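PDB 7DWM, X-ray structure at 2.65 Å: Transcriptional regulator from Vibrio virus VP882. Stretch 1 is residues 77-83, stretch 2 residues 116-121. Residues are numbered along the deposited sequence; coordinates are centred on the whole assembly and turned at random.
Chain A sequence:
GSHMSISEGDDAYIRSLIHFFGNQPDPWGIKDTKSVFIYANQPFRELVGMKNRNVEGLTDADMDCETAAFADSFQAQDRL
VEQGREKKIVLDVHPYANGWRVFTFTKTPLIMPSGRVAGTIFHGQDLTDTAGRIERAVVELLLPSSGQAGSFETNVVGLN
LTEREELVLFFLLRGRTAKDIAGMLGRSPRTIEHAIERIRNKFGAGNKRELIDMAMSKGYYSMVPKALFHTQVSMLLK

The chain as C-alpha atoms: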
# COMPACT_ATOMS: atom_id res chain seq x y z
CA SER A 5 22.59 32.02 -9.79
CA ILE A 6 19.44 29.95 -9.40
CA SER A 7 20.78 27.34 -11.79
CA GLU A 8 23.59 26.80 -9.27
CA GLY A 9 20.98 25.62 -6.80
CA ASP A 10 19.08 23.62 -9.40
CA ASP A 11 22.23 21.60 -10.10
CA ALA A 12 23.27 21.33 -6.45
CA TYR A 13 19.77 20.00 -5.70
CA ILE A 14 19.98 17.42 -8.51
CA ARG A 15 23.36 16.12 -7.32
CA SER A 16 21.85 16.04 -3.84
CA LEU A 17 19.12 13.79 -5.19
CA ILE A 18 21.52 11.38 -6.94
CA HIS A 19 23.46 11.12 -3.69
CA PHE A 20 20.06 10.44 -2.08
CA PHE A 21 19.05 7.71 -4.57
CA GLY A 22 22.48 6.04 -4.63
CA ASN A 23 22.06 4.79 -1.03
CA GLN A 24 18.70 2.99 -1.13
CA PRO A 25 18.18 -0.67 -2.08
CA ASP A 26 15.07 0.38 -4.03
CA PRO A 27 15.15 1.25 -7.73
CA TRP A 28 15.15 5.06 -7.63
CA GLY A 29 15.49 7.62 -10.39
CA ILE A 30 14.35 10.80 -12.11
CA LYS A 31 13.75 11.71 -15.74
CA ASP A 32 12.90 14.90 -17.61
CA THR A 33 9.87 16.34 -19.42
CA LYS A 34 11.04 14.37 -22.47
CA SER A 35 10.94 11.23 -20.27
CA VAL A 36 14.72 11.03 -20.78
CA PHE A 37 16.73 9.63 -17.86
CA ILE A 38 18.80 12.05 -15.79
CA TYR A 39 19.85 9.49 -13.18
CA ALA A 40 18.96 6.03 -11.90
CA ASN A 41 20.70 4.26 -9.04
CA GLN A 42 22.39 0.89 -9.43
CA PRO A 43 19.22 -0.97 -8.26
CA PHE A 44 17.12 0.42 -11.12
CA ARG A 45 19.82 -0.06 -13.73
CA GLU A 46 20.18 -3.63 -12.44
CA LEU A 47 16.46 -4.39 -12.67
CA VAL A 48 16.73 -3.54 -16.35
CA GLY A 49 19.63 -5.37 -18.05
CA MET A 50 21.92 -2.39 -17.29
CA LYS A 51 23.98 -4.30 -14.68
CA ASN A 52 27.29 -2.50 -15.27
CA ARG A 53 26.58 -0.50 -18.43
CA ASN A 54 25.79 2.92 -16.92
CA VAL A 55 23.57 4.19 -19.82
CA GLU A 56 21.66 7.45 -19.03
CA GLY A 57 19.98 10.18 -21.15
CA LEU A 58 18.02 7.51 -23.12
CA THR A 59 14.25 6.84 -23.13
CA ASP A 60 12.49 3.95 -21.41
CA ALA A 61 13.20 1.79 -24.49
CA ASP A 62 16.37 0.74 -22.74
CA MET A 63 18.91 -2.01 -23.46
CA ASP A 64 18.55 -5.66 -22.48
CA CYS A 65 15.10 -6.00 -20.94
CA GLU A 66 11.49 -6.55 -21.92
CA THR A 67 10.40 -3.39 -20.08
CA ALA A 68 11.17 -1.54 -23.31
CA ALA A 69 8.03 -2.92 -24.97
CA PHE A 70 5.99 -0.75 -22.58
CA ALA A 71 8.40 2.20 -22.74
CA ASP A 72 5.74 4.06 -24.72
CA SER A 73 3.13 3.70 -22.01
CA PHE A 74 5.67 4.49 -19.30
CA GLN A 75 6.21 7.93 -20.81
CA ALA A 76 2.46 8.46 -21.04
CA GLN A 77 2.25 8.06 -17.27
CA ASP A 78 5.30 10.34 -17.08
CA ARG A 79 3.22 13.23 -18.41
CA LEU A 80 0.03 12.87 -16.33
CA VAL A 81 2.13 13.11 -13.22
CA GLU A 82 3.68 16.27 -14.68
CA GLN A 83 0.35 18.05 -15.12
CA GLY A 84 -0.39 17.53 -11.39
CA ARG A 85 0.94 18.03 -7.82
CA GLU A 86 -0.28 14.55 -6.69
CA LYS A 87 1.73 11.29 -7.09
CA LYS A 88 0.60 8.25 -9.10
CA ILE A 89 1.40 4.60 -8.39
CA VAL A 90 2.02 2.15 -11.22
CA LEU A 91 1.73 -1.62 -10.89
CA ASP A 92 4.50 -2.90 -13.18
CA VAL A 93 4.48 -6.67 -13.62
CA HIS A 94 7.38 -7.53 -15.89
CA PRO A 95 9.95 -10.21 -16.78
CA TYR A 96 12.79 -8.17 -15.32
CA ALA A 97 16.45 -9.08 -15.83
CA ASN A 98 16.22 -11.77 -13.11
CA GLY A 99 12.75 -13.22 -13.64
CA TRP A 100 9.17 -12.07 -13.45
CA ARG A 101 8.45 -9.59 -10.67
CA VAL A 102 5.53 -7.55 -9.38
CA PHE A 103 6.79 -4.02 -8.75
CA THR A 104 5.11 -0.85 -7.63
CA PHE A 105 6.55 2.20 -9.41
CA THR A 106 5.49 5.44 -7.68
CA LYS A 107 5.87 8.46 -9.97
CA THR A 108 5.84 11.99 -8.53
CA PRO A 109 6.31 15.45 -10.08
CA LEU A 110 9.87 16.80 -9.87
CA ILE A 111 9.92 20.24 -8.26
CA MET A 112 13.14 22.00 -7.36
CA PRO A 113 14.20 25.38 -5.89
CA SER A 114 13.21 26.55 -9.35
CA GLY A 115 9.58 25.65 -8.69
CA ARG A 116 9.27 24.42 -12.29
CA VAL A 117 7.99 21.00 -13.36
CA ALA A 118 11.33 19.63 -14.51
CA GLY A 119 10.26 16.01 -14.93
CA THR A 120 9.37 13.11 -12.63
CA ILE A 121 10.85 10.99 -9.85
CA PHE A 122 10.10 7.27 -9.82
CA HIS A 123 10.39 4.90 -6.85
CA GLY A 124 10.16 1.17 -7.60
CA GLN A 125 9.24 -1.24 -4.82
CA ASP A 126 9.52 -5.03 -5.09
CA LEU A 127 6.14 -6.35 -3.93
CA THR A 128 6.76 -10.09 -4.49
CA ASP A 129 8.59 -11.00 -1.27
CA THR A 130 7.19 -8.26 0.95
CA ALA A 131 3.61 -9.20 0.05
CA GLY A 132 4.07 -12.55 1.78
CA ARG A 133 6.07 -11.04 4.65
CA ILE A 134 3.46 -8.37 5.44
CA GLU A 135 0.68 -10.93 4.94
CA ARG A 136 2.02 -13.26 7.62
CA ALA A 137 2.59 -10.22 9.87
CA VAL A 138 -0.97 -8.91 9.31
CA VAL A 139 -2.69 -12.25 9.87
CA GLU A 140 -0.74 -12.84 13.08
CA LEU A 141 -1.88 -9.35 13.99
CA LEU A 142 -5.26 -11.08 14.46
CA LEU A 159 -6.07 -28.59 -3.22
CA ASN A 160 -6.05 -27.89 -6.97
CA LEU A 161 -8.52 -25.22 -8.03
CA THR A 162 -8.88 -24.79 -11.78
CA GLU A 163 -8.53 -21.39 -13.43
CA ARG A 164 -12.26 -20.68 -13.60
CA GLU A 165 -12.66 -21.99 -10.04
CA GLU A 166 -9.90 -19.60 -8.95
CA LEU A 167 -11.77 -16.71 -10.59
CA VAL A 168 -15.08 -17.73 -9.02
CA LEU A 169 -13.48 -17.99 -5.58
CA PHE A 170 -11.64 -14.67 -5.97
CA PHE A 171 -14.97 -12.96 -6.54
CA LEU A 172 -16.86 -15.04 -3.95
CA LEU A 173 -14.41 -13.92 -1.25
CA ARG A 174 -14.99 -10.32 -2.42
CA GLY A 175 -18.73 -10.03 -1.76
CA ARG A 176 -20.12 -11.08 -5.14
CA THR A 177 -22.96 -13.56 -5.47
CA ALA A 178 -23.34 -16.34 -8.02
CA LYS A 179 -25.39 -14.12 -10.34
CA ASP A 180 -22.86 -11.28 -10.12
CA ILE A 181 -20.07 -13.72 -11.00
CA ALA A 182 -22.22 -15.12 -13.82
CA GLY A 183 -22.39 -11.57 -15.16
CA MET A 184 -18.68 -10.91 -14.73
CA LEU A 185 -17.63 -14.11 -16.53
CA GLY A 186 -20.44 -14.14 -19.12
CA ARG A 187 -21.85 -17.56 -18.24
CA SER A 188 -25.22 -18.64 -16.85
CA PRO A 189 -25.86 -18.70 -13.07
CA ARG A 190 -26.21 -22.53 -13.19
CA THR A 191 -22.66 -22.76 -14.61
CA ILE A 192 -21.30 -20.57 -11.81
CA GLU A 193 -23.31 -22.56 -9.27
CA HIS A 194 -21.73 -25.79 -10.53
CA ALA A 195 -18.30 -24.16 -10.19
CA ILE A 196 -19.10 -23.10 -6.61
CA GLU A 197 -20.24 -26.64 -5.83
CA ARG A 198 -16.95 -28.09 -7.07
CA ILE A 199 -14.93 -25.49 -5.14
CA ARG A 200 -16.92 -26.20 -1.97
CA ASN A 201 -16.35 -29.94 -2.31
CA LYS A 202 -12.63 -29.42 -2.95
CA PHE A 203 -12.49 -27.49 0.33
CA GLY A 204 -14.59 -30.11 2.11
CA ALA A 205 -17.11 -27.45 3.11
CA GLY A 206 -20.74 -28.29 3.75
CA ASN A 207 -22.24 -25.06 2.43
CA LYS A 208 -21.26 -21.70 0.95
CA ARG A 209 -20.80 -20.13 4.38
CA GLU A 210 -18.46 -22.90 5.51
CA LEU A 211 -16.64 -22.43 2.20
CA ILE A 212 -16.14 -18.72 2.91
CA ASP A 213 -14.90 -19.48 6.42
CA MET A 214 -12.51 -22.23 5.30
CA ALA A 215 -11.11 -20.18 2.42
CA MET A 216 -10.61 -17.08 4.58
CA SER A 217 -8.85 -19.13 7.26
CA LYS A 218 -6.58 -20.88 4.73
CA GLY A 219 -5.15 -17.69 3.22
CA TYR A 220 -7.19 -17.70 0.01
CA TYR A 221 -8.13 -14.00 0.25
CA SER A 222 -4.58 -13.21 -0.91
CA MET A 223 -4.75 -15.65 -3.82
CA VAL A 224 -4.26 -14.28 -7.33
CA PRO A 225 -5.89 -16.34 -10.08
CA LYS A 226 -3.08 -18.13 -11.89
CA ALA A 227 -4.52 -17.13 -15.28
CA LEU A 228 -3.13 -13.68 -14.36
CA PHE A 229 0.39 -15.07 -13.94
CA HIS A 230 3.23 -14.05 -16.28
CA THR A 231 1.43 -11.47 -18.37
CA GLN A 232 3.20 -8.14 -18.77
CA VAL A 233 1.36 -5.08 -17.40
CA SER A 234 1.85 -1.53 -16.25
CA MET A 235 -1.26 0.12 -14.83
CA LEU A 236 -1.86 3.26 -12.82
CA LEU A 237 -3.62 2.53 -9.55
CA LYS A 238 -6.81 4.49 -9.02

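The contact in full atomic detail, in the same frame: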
# COMPACT_ATOMS: atom_id res chain seq x y z
N GLN A 77 2.37 7.80 -18.70
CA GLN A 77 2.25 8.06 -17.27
C GLN A 77 3.10 9.26 -16.89
O GLN A 77 2.63 10.19 -16.23
CB GLN A 77 2.67 6.81 -16.48
CG GLN A 77 2.04 5.51 -16.97
CD GLN A 77 2.87 4.29 -16.62
OE1 GLN A 77 3.95 4.40 -16.03
NE2 GLN A 77 2.37 3.11 -16.97
N ASP A 78 4.34 9.29 -17.39
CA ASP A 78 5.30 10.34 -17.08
C ASP A 78 4.81 11.74 -17.41
O ASP A 78 5.47 12.70 -17.01
CB ASP A 78 6.61 10.07 -17.81
CG ASP A 78 7.46 9.06 -17.11
OD1 ASP A 78 7.81 9.31 -15.94
OD2 ASP A 78 7.78 8.02 -17.73
N ARG A 79 3.70 11.89 -18.13
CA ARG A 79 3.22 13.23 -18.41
C ARG A 79 1.98 13.59 -17.59
O ARG A 79 1.80 14.77 -17.28
CB ARG A 79 2.94 13.40 -19.91
CG ARG A 79 4.06 12.87 -20.80
CD ARG A 79 5.03 13.97 -21.19
NE ARG A 79 6.12 14.09 -20.23
CZ ARG A 79 7.19 13.31 -20.22
NH1 ARG A 79 8.13 13.50 -19.30
NH2 ARG A 79 7.34 12.36 -21.12
N LEU A 80 1.24 12.60 -17.10
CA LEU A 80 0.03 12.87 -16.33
C LEU A 80 0.34 13.07 -14.86
O LEU A 80 -0.46 13.66 -14.14
CB LEU A 80 -0.96 11.72 -16.48
CG LEU A 80 -2.04 11.92 -17.55
CD1 LEU A 80 -3.31 11.05 -17.30
CD2 LEU A 80 -2.36 13.41 -17.73
N VAL A 81 1.51 12.60 -14.43
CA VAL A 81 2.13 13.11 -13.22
C VAL A 81 2.51 14.58 -13.40
O VAL A 81 2.30 15.40 -12.49
CB VAL A 81 3.34 12.23 -12.85
CG1 VAL A 81 4.29 12.08 -14.02
CG2 VAL A 81 4.06 12.79 -11.66
N GLU A 82 3.09 14.94 -14.55
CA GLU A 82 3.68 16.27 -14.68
C GLU A 82 2.63 17.36 -14.72
O GLU A 82 2.89 18.49 -14.28
CB GLU A 82 4.58 16.34 -15.92
CG GLU A 82 6.04 15.99 -15.63
CD GLU A 82 6.77 15.44 -16.84
OE1 GLU A 82 6.27 15.64 -17.96
OE2 GLU A 82 7.84 14.82 -16.67
N GLN A 83 1.41 17.02 -15.12
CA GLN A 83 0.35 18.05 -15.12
C GLN A 83 -0.39 18.02 -13.78
O GLN A 83 -1.59 18.34 -13.78
CB GLN A 83 -0.64 17.82 -16.25
CG GLN A 83 -0.13 18.28 -17.60
CD GLN A 83 -0.71 17.40 -18.68
OE1 GLN A 83 -1.92 17.31 -18.84
NE2 GLN A 83 0.16 16.73 -19.42
N ARG A 116 9.73 24.89 -11.00
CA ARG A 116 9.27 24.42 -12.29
C ARG A 116 9.10 22.91 -12.28
O ARG A 116 9.79 22.19 -11.56
CB ARG A 116 10.25 24.81 -13.39
CG ARG A 116 9.76 24.54 -14.80
CD ARG A 116 10.87 24.72 -15.82
NE ARG A 116 12.20 24.55 -15.24
CZ ARG A 116 13.00 23.52 -15.49
NH1 ARG A 116 12.62 22.57 -16.33
NH2 ARG A 116 14.19 23.46 -14.91
N VAL A 117 8.16 22.43 -13.10
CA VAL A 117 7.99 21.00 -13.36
C VAL A 117 9.15 20.56 -14.26
O VAL A 117 9.13 20.77 -15.47
CB VAL A 117 6.62 20.71 -13.98
CG1 VAL A 117 5.53 21.05 -13.00
CG2 VAL A 117 6.37 21.52 -15.26
N ALA A 118 10.20 19.99 -13.66
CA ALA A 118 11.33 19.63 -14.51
C ALA A 118 11.19 18.25 -15.12
O ALA A 118 11.74 18.00 -16.20
CB ALA A 118 12.64 19.70 -13.73
N GLY A 119 10.46 17.36 -14.46
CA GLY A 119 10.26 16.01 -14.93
C GLY A 119 9.53 15.19 -13.89
O GLY A 119 8.56 15.67 -13.30
N THR A 120 10.00 13.98 -13.61
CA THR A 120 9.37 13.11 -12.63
C THR A 120 10.43 12.33 -11.88
O THR A 120 11.54 12.09 -12.38
CB THR A 120 8.39 12.11 -13.28
OG1 THR A 120 9.11 11.19 -14.11
CG2 THR A 120 7.34 12.83 -14.12
N ILE A 121 10.08 11.93 -10.65
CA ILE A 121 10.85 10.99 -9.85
C ILE A 121 10.05 9.70 -9.79
O ILE A 121 8.82 9.73 -9.65
CB ILE A 121 11.13 11.51 -8.42
CG1 ILE A 121 11.52 12.99 -8.43
CG2 ILE A 121 12.16 10.65 -7.70
CD1 ILE A 121 10.40 13.90 -7.99

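A single hydrogen bond joins these two stretches, and the carboxylate of E82, which also lies against stretch 2, makes no hydrogen bond across the contact at all. Instead E82 OE2 sits 3.2 Å from G119 CA and 3.3 Å from T120 CG2, while its polar needs are met from its own side. R79 points its CA-to-CB bond away from stretch 2, yet its guanidinium curls back and forms a salt bridge with E82: R79 NE donates to E82 OE1 at 2.8 Å, and R79 NH1 donates to E82 OE2 at 3.0 Å. The example illustrates a general principle: a charged group can lie against carbon when a residue of opposite charge from its own stretch, here three positions earlier, is bonded to it.

The hydrogen bond itself comes from T120, whose OG1 donates to D78 OD1 at 2.9 Å. The CA-to-CB bond of D78 runs sideways to the strand, but its m rotamer brings the carboxylate nearer; the other oxygen, OD2, is bonded elsewhere in the structure, so this buried acid has partners for both.

T120 suits its place because its small, branched side chain offers two chemistries from one CB. Pointing toward stretch 1 in the p rotamer, it gives its hydroxyl to D78 and its methyl to V81, with V81 CG1 only 3.1 Å from T120 CG2, a tight approach between carbons. V81, also p and pointing toward the strand, supplies a short apolar surface there without a polar group to satisfy.

G119 adopts phi/psi of 173/-134°, a conformation far easier for glycine than for other residues, and its CA faces the E82 carboxylate. Two residues before G119, V117 reaches toward stretch 1 and meets its backbone, V117 CG1 lying 3.9 Å from E82 O. The contact is compact, burying 248 Å² over both sides, with E82 and T120 contributing most of it.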